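Local structure of ferulic acid decarboxylase 1 (Candida dubliniensis, 4ZAD) at residues L7-R10 against D11-Q14; T97-K100 against E101-F105; A340-K343 against Y344-Q348. The protein probably catalyses the reversible decarboxylation of cinnamic, coumaric and ferulic acids to vinyl products, using prenylated FMN and manganese. All coordinates share one frame; numbering follows the deposited sequence.

In the fold
Each contact is a local one, made along a single helix of a UbiD-family subunit. Contact 1 opens helix 9-19, contact 2 opens helix 99-108, and contact 3 takes the later turns of helix 334-347. Contacts 2 and 3 touch: Asp104 OD1 and Lys343 NZ form a salt bridge of 2.9 Å, and Ile103 CG2 packs on Ala340 CA at 3.7 Å. Their centres are 14 Å apart. Contact 1 stands alone, its nearest atoms about 11 Å from contact 2 and about 17 Å from contact 3. Contact 3 is nearest the cofactor, with the Glu341 side chain about 8 Å from the prenylated flavin and about 9 Å from the manganese ion.

Contact 1: residues L7-R10 against D11-Q14; sequences LKFR and DFIQ
Phe9 and Ile13 meet in the first turn of helix 9-19, whose N-cap position is held by Lys8. Phe12 N gives a backbone bond of 3.0 Å to Lys8 O, and Asp11 N adds a weak one to the same oxygen. Ile13 N bonds to Phe9 O with an N-H...O angle of 161°. Gln14 N bonds to Arg10 O.

Apolar contacts gather round the Phe9 ring. Its CG is anti to the backbone N and beside the carbonyl carbon (chi1 177°), which brings the ring alongside Ile13. There Ile13 CD1 makes a CH-pi contact over one face, 3.9 Å from the ring centroid and offset toward CE2 and CZ. Leu71 of strand 69-71 and Ile317 of strand 317-319 touch both side chains. Phe12 CD2 approaches Phe9 CD1 obliquely at 4.3 Å, and the Phe12 ring meets His90 edge-to-face.

Arg10 NH2 forms a salt bridge with Glu269, and Asp11 OD2 accepts a bond from Asn4 N. Lys8 and Asp11 run side by side in the same direction. Their charged ends, NZ and OD2, stay 5.9 Å apart, and the contact is made by Lys8 CB against Asp11 CG at 3.8 Å.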
ATOM      1  N   LEU A   7      -3.698 -33.720   9.081  1.00 29.93           N
ATOM      2  CA  LEU A   7      -3.542 -34.464  10.309  1.00 30.29           C
ATOM      3  C   LEU A   7      -2.112 -34.910  10.573  1.00 30.58           C
ATOM      4  O   LEU A   7      -1.800 -35.340  11.680  1.00 30.64           O
ATOM      5  CB  LEU A   7      -4.469 -35.685  10.255  1.00 30.13           C
ATOM      6  CG  LEU A   7      -5.694 -35.841  11.163  1.00 30.37           C
ATOM      7  CD1 LEU A   7      -6.027 -34.621  12.050  1.00 31.34           C
ATOM      8  CD2 LEU A   7      -6.878 -36.282  10.309  1.00 29.77           C
ATOM      9  N   LYS A   8      -1.243 -34.828   9.571  1.00 31.33           N
ATOM     10  CA  LYS A   8       0.106 -35.428   9.678  1.00 32.38           C
ATOM     11  C   LYS A   8       1.154 -34.466   9.124  1.00 31.83           C
ATOM     12  O   LYS A   8       1.240 -34.258   7.918  1.00 31.63           O
ATOM     13  CB  LYS A   8       0.190 -36.801   8.951  1.00 32.81           C
ATOM     14  CG  LYS A   8      -0.891 -37.846   9.333  1.00 35.56           C
ATOM     15  CD  LYS A   8      -0.403 -38.997  10.228  1.00 39.18           C
ATOM     16  CE  LYS A   8      -0.364 -40.349   9.498  1.00 41.33           C
ATOM     17  NZ  LYS A   8      -0.449 -41.528  10.458  1.00 41.72           N
ATOM     18  N   PHE A   9       1.956 -33.888  10.015  1.00 31.84           N
ATOM     19  CA  PHE A   9       2.980 -32.907   9.632  1.00 31.34           C
ATOM     20  C   PHE A   9       3.800 -33.399   8.434  1.00 31.78           C
ATOM     21  O   PHE A   9       4.077 -32.658   7.490  1.00 31.13           O
ATOM     22  CB  PHE A   9       3.868 -32.627  10.844  1.00 30.53           C
ATOM     23  CG  PHE A   9       5.025 -31.680  10.577  1.00 28.58           C
ATOM     24  CD1 PHE A   9       4.805 -30.402  10.090  1.00 22.43           C
ATOM     25  CD2 PHE A   9       6.344 -32.060  10.880  1.00 25.30           C
ATOM     26  CE1 PHE A   9       5.860 -29.550   9.879  1.00 21.69           C
ATOM     27  CE2 PHE A   9       7.393 -31.193  10.655  1.00 22.43           C
ATOM     28  CZ  PHE A   9       7.158 -29.955  10.149  1.00 20.73           C
ATOM     29  N   ARG A  10       4.160 -34.673   8.483  1.00 32.98           N
ATOM     30  CA  ARG A  10       5.018 -35.276   7.469  1.00 33.54           C
ATOM     31  C   ARG A  10       4.290 -35.525   6.163  1.00 33.97           C
ATOM     32  O   ARG A  10       4.912 -35.647   5.123  1.00 34.80           O
ATOM     33  CB  ARG A  10       5.634 -36.564   7.991  1.00 33.41           C
ATOM     34  CG  ARG A  10       6.539 -36.313   9.198  1.00 33.92           C
ATOM     35  CD  ARG A  10       7.846 -37.052   9.075  1.00 34.51           C
ATOM     36  NE  ARG A  10       8.791 -36.670  10.116  1.00 35.27           N
ATOM     37  CZ  ARG A  10       9.917 -37.321  10.400  1.00 32.34           C
ATOM     38  NH1 ARG A  10      10.267 -38.380   9.706  1.00 30.89           N
ATOM     39  NH2 ARG A  10      10.706 -36.895  11.373  1.00 32.03           N
ATOM     40  N   ASP A  11       2.975 -35.598   6.201  1.00 34.29           N
ATOM     41  CA  ASP A  11       2.210 -35.634   4.951  1.00 34.27           C
ATOM     42  C   ASP A  11       2.140 -34.241   4.366  1.00 33.62           C
ATOM     43  O   ASP A  11       2.107 -34.065   3.134  1.00 33.58           O
ATOM     44  CB  ASP A  11       0.820 -36.249   5.173  1.00 34.50           C
ATOM     45  CG  ASP A  11       0.886 -37.755   5.389  1.00 35.22           C
ATOM     46  OD1 ASP A  11       2.012 -38.277   5.468  1.00 37.66           O
ATOM     47  OD2 ASP A  11      -0.170 -38.419   5.451  1.00 37.25           O
ATOM     48  N   PHE A  12       2.132 -33.253   5.252  1.00 33.19           N
ATOM     49  CA  PHE A  12       2.194 -31.851   4.856  1.00 33.10           C
ATOM     50  C   PHE A  12       3.474 -31.577   4.060  1.00 33.48           C
ATOM     51  O   PHE A  12       3.431 -31.024   2.946  1.00 33.43           O
ATOM     52  CB  PHE A  12       2.089 -30.959   6.098  1.00 32.79           C
ATOM     53  CG  PHE A  12       2.266 -29.477   5.828  1.00 32.08           C
ATOM     54  CD1 PHE A  12       1.325 -28.768   5.096  1.00 30.24           C
ATOM     55  CD2 PHE A  12       3.371 -28.788   6.350  1.00 29.14           C
ATOM     56  CE1 PHE A  12       1.490 -27.392   4.881  1.00 31.67           C
ATOM     57  CE2 PHE A  12       3.545 -27.424   6.133  1.00 29.02           C
ATOM     58  CZ  PHE A  12       2.616 -26.723   5.405  1.00 29.87           C
ATOM     59  N   ILE A  13       4.601 -31.993   4.628  1.00 33.82           N
ATOM     60  CA  ILE A  13       5.892 -31.899   3.966  1.00 34.28           C
ATOM     61  C   ILE A  13       5.924 -32.635   2.598  1.00 34.68           C
ATOM     62  O   ILE A  13       6.493 -32.146   1.625  1.00 34.94           O
ATOM     63  CB  ILE A  13       6.994 -32.424   4.930  1.00 34.63           C
ATOM     64  CG1 ILE A  13       7.185 -31.430   6.093  1.00 34.63           C
ATOM     65  CG2 ILE A  13       8.311 -32.635   4.204  1.00 34.65           C
ATOM     66  CD1 ILE A  13       8.067 -31.955   7.210  1.00 35.37           C
ATOM     67  N   GLN A  14       5.288 -33.799   2.534  1.00 35.19           N
ATOM     68  CA  GLN A  14       5.289 -34.651   1.353  1.00 35.42           C
ATOM     69  C   GLN A  14       4.424 -34.024   0.250  1.00 36.22           C
ATOM     70  O   GLN A  14       4.815 -34.065  -0.930  1.00 37.12           O
ATOM     71  CB  GLN A  14       4.786 -36.057   1.738  1.00 35.39           C
ATOM     72  CG  GLN A  14       5.020 -37.168   0.728  1.00 36.16           C
ATOM     73  CD  GLN A  14       6.455 -37.215   0.156  1.00 37.72           C
ATOM     74  OE1 GLN A  14       7.392 -37.719   0.799  1.00 34.97           O
ATOM     75  NE2 GLN A  14       6.612 -36.721  -1.085  1.00 37.82           N
TER

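Contact 2: residues T97-K100 against E101-F105; sequences TPMK and EIIDF
Glu101 OE1 lies against the ring of Pro98, the N-cap residue of helix 99-108. It is 3.1 Å from Pro98 CD and almost as near to CG. Glu101 CG sits beside its own backbone N (chi1 -61°), and the extended remainder of the chain carries OE1 to the ring. Glu101 N makes a weak bond to Pro98 O. Thr97 CG2 packs on Glu101 CB at 3.9 Å, while Thr97 OG1 bonds back to Asp94 O.

Ile102 N closes the turn with a stronger bond to Pro98 O, 2.9 Å long. The Ile102 side chain is buried. CG1 beside the backbone N (chi1 -64°), with the chain extended at chi2, puts CD1 against Met99 SD at 3.8 Å and against Thr97 O. Ile87 of helix 85-90 and Leu91 also touch Ile102.

Ile103 N bonds to Met99 O at a nearly straight 171°. Ile103 CG1 lies close to the same oxygen, and CD1 makes a looser contact with Met99 CG at 4.3 Å.

Asp104 N bonds to Lys100 O. The Asp104 carboxylate has two lysine partners: Lys343 on OD1 and Lys100 on OD2. The stronger partner of Lys100 NZ is Asp358. These alternating charges probably stabilise one another and link helix 99-108 to helix 334-347 and strand 356-360. Within the turn the Lys100 chain passes close to the acid, with CD 3.3 Å from Asp104 OD2. The salt bridge from Lys100 NZ to Asp104 OD2 is also 3.3 Å, a weak hydrogen bond.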
ATOM      1  N   THR A  97      -7.200 -23.467  -3.085  1.00 32.46           N
ATOM      2  CA  THR A  97      -8.187 -22.770  -2.301  1.00 32.19           C
ATOM      3  C   THR A  97      -7.664 -21.402  -1.875  1.00 32.50           C
ATOM      4  O   THR A  97      -6.712 -21.318  -1.117  1.00 33.41           O
ATOM      5  CB  THR A  97      -8.591 -23.586  -1.091  1.00 31.93           C
ATOM      6  OG1 THR A  97      -9.005 -24.875  -1.543  1.00 29.60           O
ATOM      7  CG2 THR A  97      -9.732 -22.903  -0.361  1.00 31.62           C
ATOM      8  N   PRO A  98      -8.270 -20.323  -2.383  1.00 32.57           N
ATOM      9  CA  PRO A  98      -7.782 -19.019  -2.018  1.00 32.51           C
ATOM     10  C   PRO A  98      -8.225 -18.631  -0.624  1.00 32.50           C
ATOM     11  O   PRO A  98      -9.113 -19.271  -0.045  1.00 32.45           O
ATOM     12  CB  PRO A  98      -8.422 -18.087  -3.059  1.00 33.31           C
ATOM     13  CG  PRO A  98      -9.376 -18.901  -3.847  1.00 32.34           C
ATOM     14  CD  PRO A  98      -9.452 -20.247  -3.253  1.00 32.38           C
ATOM     15  N   MET A  99      -7.636 -17.549  -0.126  1.00 31.90           N
ATOM     16  CA  MET A  99      -7.681 -17.239   1.283  1.00 31.43           C
ATOM     17  C   MET A  99      -9.052 -16.893   1.760  1.00 30.78           C
ATOM     18  O   MET A  99      -9.412 -17.261   2.867  1.00 30.61           O
ATOM     19  CB  MET A  99      -6.702 -16.113   1.631  1.00 31.82           C
ATOM     20  CG  MET A  99      -6.658 -15.719   3.144  1.00 31.36           C
ATOM     21  SD  MET A  99      -6.282 -17.074   4.233  1.00 31.26           S
ATOM     22  CE  MET A  99      -5.460 -16.258   5.600  1.00 31.63           C
ATOM     23  N   LYS A 100      -9.813 -16.189   0.937  1.00 30.65           N
ATOM     24  CA  LYS A 100     -11.199 -15.824   1.271  1.00 30.73           C
ATOM     25  C   LYS A 100     -12.024 -17.061   1.527  1.00 30.37           C
ATOM     26  O   LYS A 100     -12.875 -17.079   2.403  1.00 30.60           O
ATOM     27  CB  LYS A 100     -11.820 -14.992   0.159  1.00 31.29           C
ATOM     28  CG  LYS A 100     -13.285 -14.621   0.381  1.00 34.15           C
ATOM     29  CD  LYS A 100     -14.270 -15.589  -0.311  1.00 37.48           C
ATOM     30  CE  LYS A 100     -15.668 -14.924  -0.566  1.00 39.37           C
ATOM     31  NZ  LYS A 100     -16.361 -14.503   0.700  1.00 41.71           N
ATOM     32  N   GLU A 101     -11.733 -18.118   0.789  1.00 30.52           N
ATOM     33  CA  GLU A 101     -12.468 -19.370   0.908  1.00 30.48           C
ATOM     34  C   GLU A 101     -11.952 -20.190   2.084  1.00 29.09           C
ATOM     35  O   GLU A 101     -12.761 -20.779   2.821  1.00 28.91           O
ATOM     36  CB  GLU A 101     -12.435 -20.144  -0.426  1.00 30.71           C
ATOM     37  CG  GLU A 101     -13.107 -19.316  -1.531  1.00 35.92           C
ATOM     38  CD  GLU A 101     -13.224 -20.005  -2.895  1.00 41.83           C
ATOM     39  OE1 GLU A 101     -12.464 -19.643  -3.837  1.00 43.51           O
ATOM     40  OE2 GLU A 101     -14.114 -20.880  -3.026  1.00 46.83           O
ATOM     41  N   ILE A 102     -10.626 -20.202   2.276  1.00 27.30           N
ATOM     42  CA  ILE A 102     -10.008 -20.813   3.469  1.00 26.38           C
ATOM     43  C   ILE A 102     -10.689 -20.247   4.709  1.00 25.03           C
ATOM     44  O   ILE A 102     -11.072 -21.001   5.589  1.00 24.00           O
ATOM     45  CB  ILE A 102      -8.500 -20.487   3.624  1.00 26.68           C
ATOM     46  CG1 ILE A 102      -7.661 -21.067   2.468  1.00 27.42           C
ATOM     47  CG2 ILE A 102      -7.987 -21.002   4.951  1.00 26.71           C
ATOM     48  CD1 ILE A 102      -6.284 -20.394   2.297  1.00 27.06           C
ATOM     49  N   ILE A 103     -10.847 -18.922   4.757  1.00 24.16           N
ATOM     50  CA  ILE A 103     -11.613 -18.260   5.824  1.00 23.73           C
ATOM     51  C   ILE A 103     -13.061 -18.745   5.863  1.00 24.78           C
ATOM     52  O   ILE A 103     -13.593 -18.978   6.947  1.00 25.41           O
ATOM     53  CB  ILE A 103     -11.567 -16.712   5.712  1.00 23.34           C
ATOM     54  CG1 ILE A 103     -10.137 -16.192   5.897  1.00 22.00           C
ATOM     55  CG2 ILE A 103     -12.497 -16.062   6.724  1.00 20.18           C
ATOM     56  CD1 ILE A 103      -9.988 -14.749   5.647  1.00 19.87           C
ATOM     57  N   ASP A 104     -13.713 -18.932   4.711  1.00 25.89           N
ATOM     58  CA  ASP A 104     -15.131 -19.398   4.774  1.00 27.34           C
ATOM     59  C   ASP A 104     -15.226 -20.801   5.337  1.00 26.87           C
ATOM     60  O   ASP A 104     -16.182 -21.137   6.038  1.00 27.35           O
ATOM     61  CB  ASP A 104     -15.897 -19.289   3.427  1.00 27.75           C
ATOM     62  CG  ASP A 104     -15.948 -17.846   2.881  1.00 29.17           C
ATOM     63  OD1 ASP A 104     -15.915 -16.894   3.707  1.00 29.07           O
ATOM     64  OD2 ASP A 104     -15.984 -17.690   1.623  1.00 31.61           O
ATOM     65  N   PHE A 105     -14.219 -21.613   5.042  1.00 26.77           N
ATOM     66  CA  PHE A 105     -14.178 -22.969   5.556  1.00 26.30           C
ATOM     67  C   PHE A 105     -14.079 -23.009   7.098  1.00 26.05           C
ATOM     68  O   PHE A 105     -14.793 -23.788   7.746  1.00 26.17           O
ATOM     69  CB  PHE A 105     -13.054 -23.733   4.889  1.00 25.89           C
ATOM     70  CG  PHE A 105     -12.957 -25.163   5.331  1.00 28.36           C
ATOM     71  CD1 PHE A 105     -13.888 -26.103   4.908  1.00 29.44           C
ATOM     72  CD2 PHE A 105     -11.929 -25.572   6.181  1.00 30.23           C
ATOM     73  CE1 PHE A 105     -13.790 -27.443   5.319  1.00 30.49           C
ATOM     74  CE2 PHE A 105     -11.832 -26.903   6.614  1.00 32.36           C
ATOM     75  CZ  PHE A 105     -12.762 -27.847   6.178  1.00 31.06           C
TER

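Contact 3: residues A340-K343 against Y344-Q348; sequences AETK and YLISQ
Residues 340-343 and 344-348 follow one another near the end of alpha-helix 334-347, joined by backbone bonds from one residue to the one four before it. Tyr344 N bonds to Ala340 O at 3.0 Å. Leu345 N bonds to Glu341 O at 2.9 Å and is almost straight, at 175°. Ile346 N to Thr342 O is more bent, at 140°, and Ile346 N also makes a weak bond to Lys343 O. That oxygen accepts Ser347 N as well, at 3.1 Å.

The side chains point to different neighbours. Glu341 CG meets Leu345 CD1 at 4.2 Å. Glu341 is buried, and its OE1 forms a salt bridge with Arg110. The Tyr344 side chain also touches Arg110. Tyr344 CB lies 3.6 Å from Glu341 O, while the ring leads away from the preceding turn.

Lys343 reaches out on another side of the helix. Besides its bridge to helix 99-108 through Asp104, its NZ forms a salt bridge with Asp358 of strand 356-360. The two carboxylates probably favour the charged form of the lysine. Ala340 also packs on Leu106, which adds an apolar contact to the pairing of the two helices.

Thr342 and Ile346 form an apolar pair one turn apart. In helix 386-399, Leu397 touches Thr342 and Phe396 touches Ile346. Val356 and Val359 also touch Ile346. Thr342 OG1 bonds back to Val338 O. With OG1 placed there, the methyl CG2 of Thr342 is anti to the backbone N and faces Ile346 CD1, 3.8 Å away.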
ATOM      1  N   ALA A 340     -10.703 -14.609  10.304  1.00 24.57           N
ATOM      2  CA  ALA A 340     -11.654 -15.690  10.315  1.00 23.79           C
ATOM      3  C   ALA A 340     -12.490 -15.671  11.586  1.00 23.29           C
ATOM      4  O   ALA A 340     -13.710 -15.696  11.509  1.00 22.43           O
ATOM      5  CB  ALA A 340     -10.962 -17.004  10.160  1.00 23.72           C
ATOM      6  N   GLU A 341     -11.879 -15.599  12.756  1.00 23.09           N
ATOM      7  CA  GLU A 341     -12.729 -15.542  13.931  1.00 23.84           C
ATOM      8  C   GLU A 341     -13.627 -14.282  13.937  1.00 24.19           C
ATOM      9  O   GLU A 341     -14.776 -14.359  14.337  1.00 25.15           O
ATOM     10  CB  GLU A 341     -11.945 -15.670  15.217  1.00 23.98           C
ATOM     11  CG  GLU A 341     -12.807 -15.715  16.503  1.00 24.27           C
ATOM     12  CD  GLU A 341     -13.523 -17.043  16.764  1.00 25.23           C
ATOM     13  OE1 GLU A 341     -13.610 -17.897  15.861  1.00 26.10           O
ATOM     14  OE2 GLU A 341     -14.029 -17.228  17.895  1.00 25.95           O
ATOM     15  N   THR A 342     -13.143 -13.136  13.474  1.00 24.10           N
ATOM     16  CA  THR A 342     -13.964 -11.946  13.517  1.00 23.65           C
ATOM     17  C   THR A 342     -15.149 -12.064  12.534  1.00 25.30           C
ATOM     18  O   THR A 342     -16.255 -11.537  12.780  1.00 24.09           O
ATOM     19  CB  THR A 342     -13.152 -10.697  13.253  1.00 23.65           C
ATOM     20  OG1 THR A 342     -12.005 -10.681  14.119  1.00 19.79           O
ATOM     21  CG2 THR A 342     -14.007  -9.448  13.495  1.00 20.58           C
ATOM     22  N   LYS A 343     -14.928 -12.791  11.437  1.00 26.08           N
ATOM     23  CA  LYS A 343     -16.011 -13.038  10.481  1.00 26.78           C
ATOM     24  C   LYS A 343     -17.045 -13.888  11.203  1.00 25.97           C
ATOM     25  O   LYS A 343     -18.197 -13.561  11.197  1.00 25.05           O
ATOM     26  CB  LYS A 343     -15.519 -13.781   9.238  1.00 27.22           C
ATOM     27  CG  LYS A 343     -16.108 -13.322   7.949  1.00 30.48           C
ATOM     28  CD  LYS A 343     -17.598 -13.615   7.755  1.00 34.59           C
ATOM     29  CE  LYS A 343     -17.937 -13.792   6.196  1.00 38.01           C
ATOM     30  NZ  LYS A 343     -16.983 -14.767   5.433  1.00 38.41           N
ATOM     31  N   TYR A 344     -16.610 -14.962  11.857  1.00 25.97           N
ATOM     32  CA  TYR A 344     -17.551 -15.803  12.537  1.00 26.29           C
ATOM     33  C   TYR A 344     -18.363 -14.980  13.525  1.00 26.23           C
ATOM     34  O   TYR A 344     -19.573 -14.912  13.422  1.00 25.91           O
ATOM     35  CB  TYR A 344     -16.926 -17.028  13.210  1.00 26.39           C
ATOM     36  CG  TYR A 344     -18.005 -17.838  13.899  1.00 28.34           C
ATOM     37  CD1 TYR A 344     -18.937 -18.588  13.157  1.00 30.50           C
ATOM     38  CD2 TYR A 344     -18.175 -17.772  15.272  1.00 28.98           C
ATOM     39  CE1 TYR A 344     -19.979 -19.273  13.791  1.00 29.27           C
ATOM     40  CE2 TYR A 344     -19.202 -18.447  15.900  1.00 29.59           C
ATOM     41  CZ  TYR A 344     -20.093 -19.189  15.167  1.00 31.00           C
ATOM     42  OH  TYR A 344     -21.099 -19.866  15.834  1.00 36.49           O
ATOM     43  N   LEU A 345     -17.695 -14.332  14.461  1.00 26.55           N
ATOM     44  CA  LEU A 345     -18.390 -13.566  15.476  1.00 26.69           C
ATOM     45  C   LEU A 345     -19.366 -12.524  14.911  1.00 27.09           C
ATOM     46  O   LEU A 345     -20.417 -12.288  15.485  1.00 27.93           O
ATOM     47  CB  LEU A 345     -17.363 -12.916  16.416  1.00 26.48           C
ATOM     48  CG  LEU A 345     -16.676 -13.890  17.372  1.00 25.53           C
ATOM     49  CD1 LEU A 345     -15.702 -13.187  18.304  1.00 22.85           C
ATOM     50  CD2 LEU A 345     -17.768 -14.577  18.201  1.00 27.14           C
ATOM     51  N   ILE A 346     -19.035 -11.924  13.773  1.00 27.89           N
ATOM     52  CA  ILE A 346     -19.827 -10.823  13.190  1.00 27.87           C
ATOM     53  C   ILE A 346     -21.133 -11.363  12.593  1.00 28.46           C
ATOM     54  O   ILE A 346     -22.209 -10.818  12.757  1.00 29.38           O
ATOM     55  CB  ILE A 346     -18.990 -10.092  12.120  1.00 27.13           C
ATOM     56  CG1 ILE A 346     -18.073  -9.078  12.779  1.00 26.93           C
ATOM     57  CG2 ILE A 346     -19.839  -9.377  11.165  1.00 26.89           C
ATOM     58  CD1 ILE A 346     -17.232  -8.227  11.789  1.00 25.79           C
ATOM     59  N   SER A 347     -20.973 -12.401  11.813  1.00 29.21           N
ATOM     60  CA  SER A 347     -21.976 -13.420  11.512  1.00 29.74           C
ATOM     61  C   SER A 347     -23.096 -13.649  12.509  1.00 29.78           C
ATOM     62  O   SER A 347     -24.212 -13.918  12.151  1.00 29.89           O
ATOM     63  CB  SER A 347     -21.184 -14.695  11.479  1.00 30.03           C
ATOM     64  OG  SER A 347     -21.944 -15.802  11.180  1.00 30.93           O
ATOM     65  N   GLN A 348     -22.763 -13.628  13.778  1.00 30.24           N
ATOM     66  CA  GLN A 348     -23.718 -13.917  14.811  1.00 30.16           C
ATOM     67  C   GLN A 348     -24.289 -12.641  15.384  1.00 29.79           C
ATOM     68  O   GLN A 348     -25.103 -12.718  16.280  1.00 29.54           O
ATOM     69  CB  GLN A 348     -23.041 -14.718  15.916  1.00 30.24           C
ATOM     70  CG  GLN A 348     -22.606 -16.083  15.479  1.00 32.03           C
ATOM     71  CD  GLN A 348     -23.783 -17.007  15.183  1.00 35.33           C
ATOM     72  OE1 GLN A 348     -23.978 -17.433  14.043  1.00 35.15           O
ATOM     73  NE2 GLN A 348     -24.577 -17.313  16.212  1.00 36.79           N
TER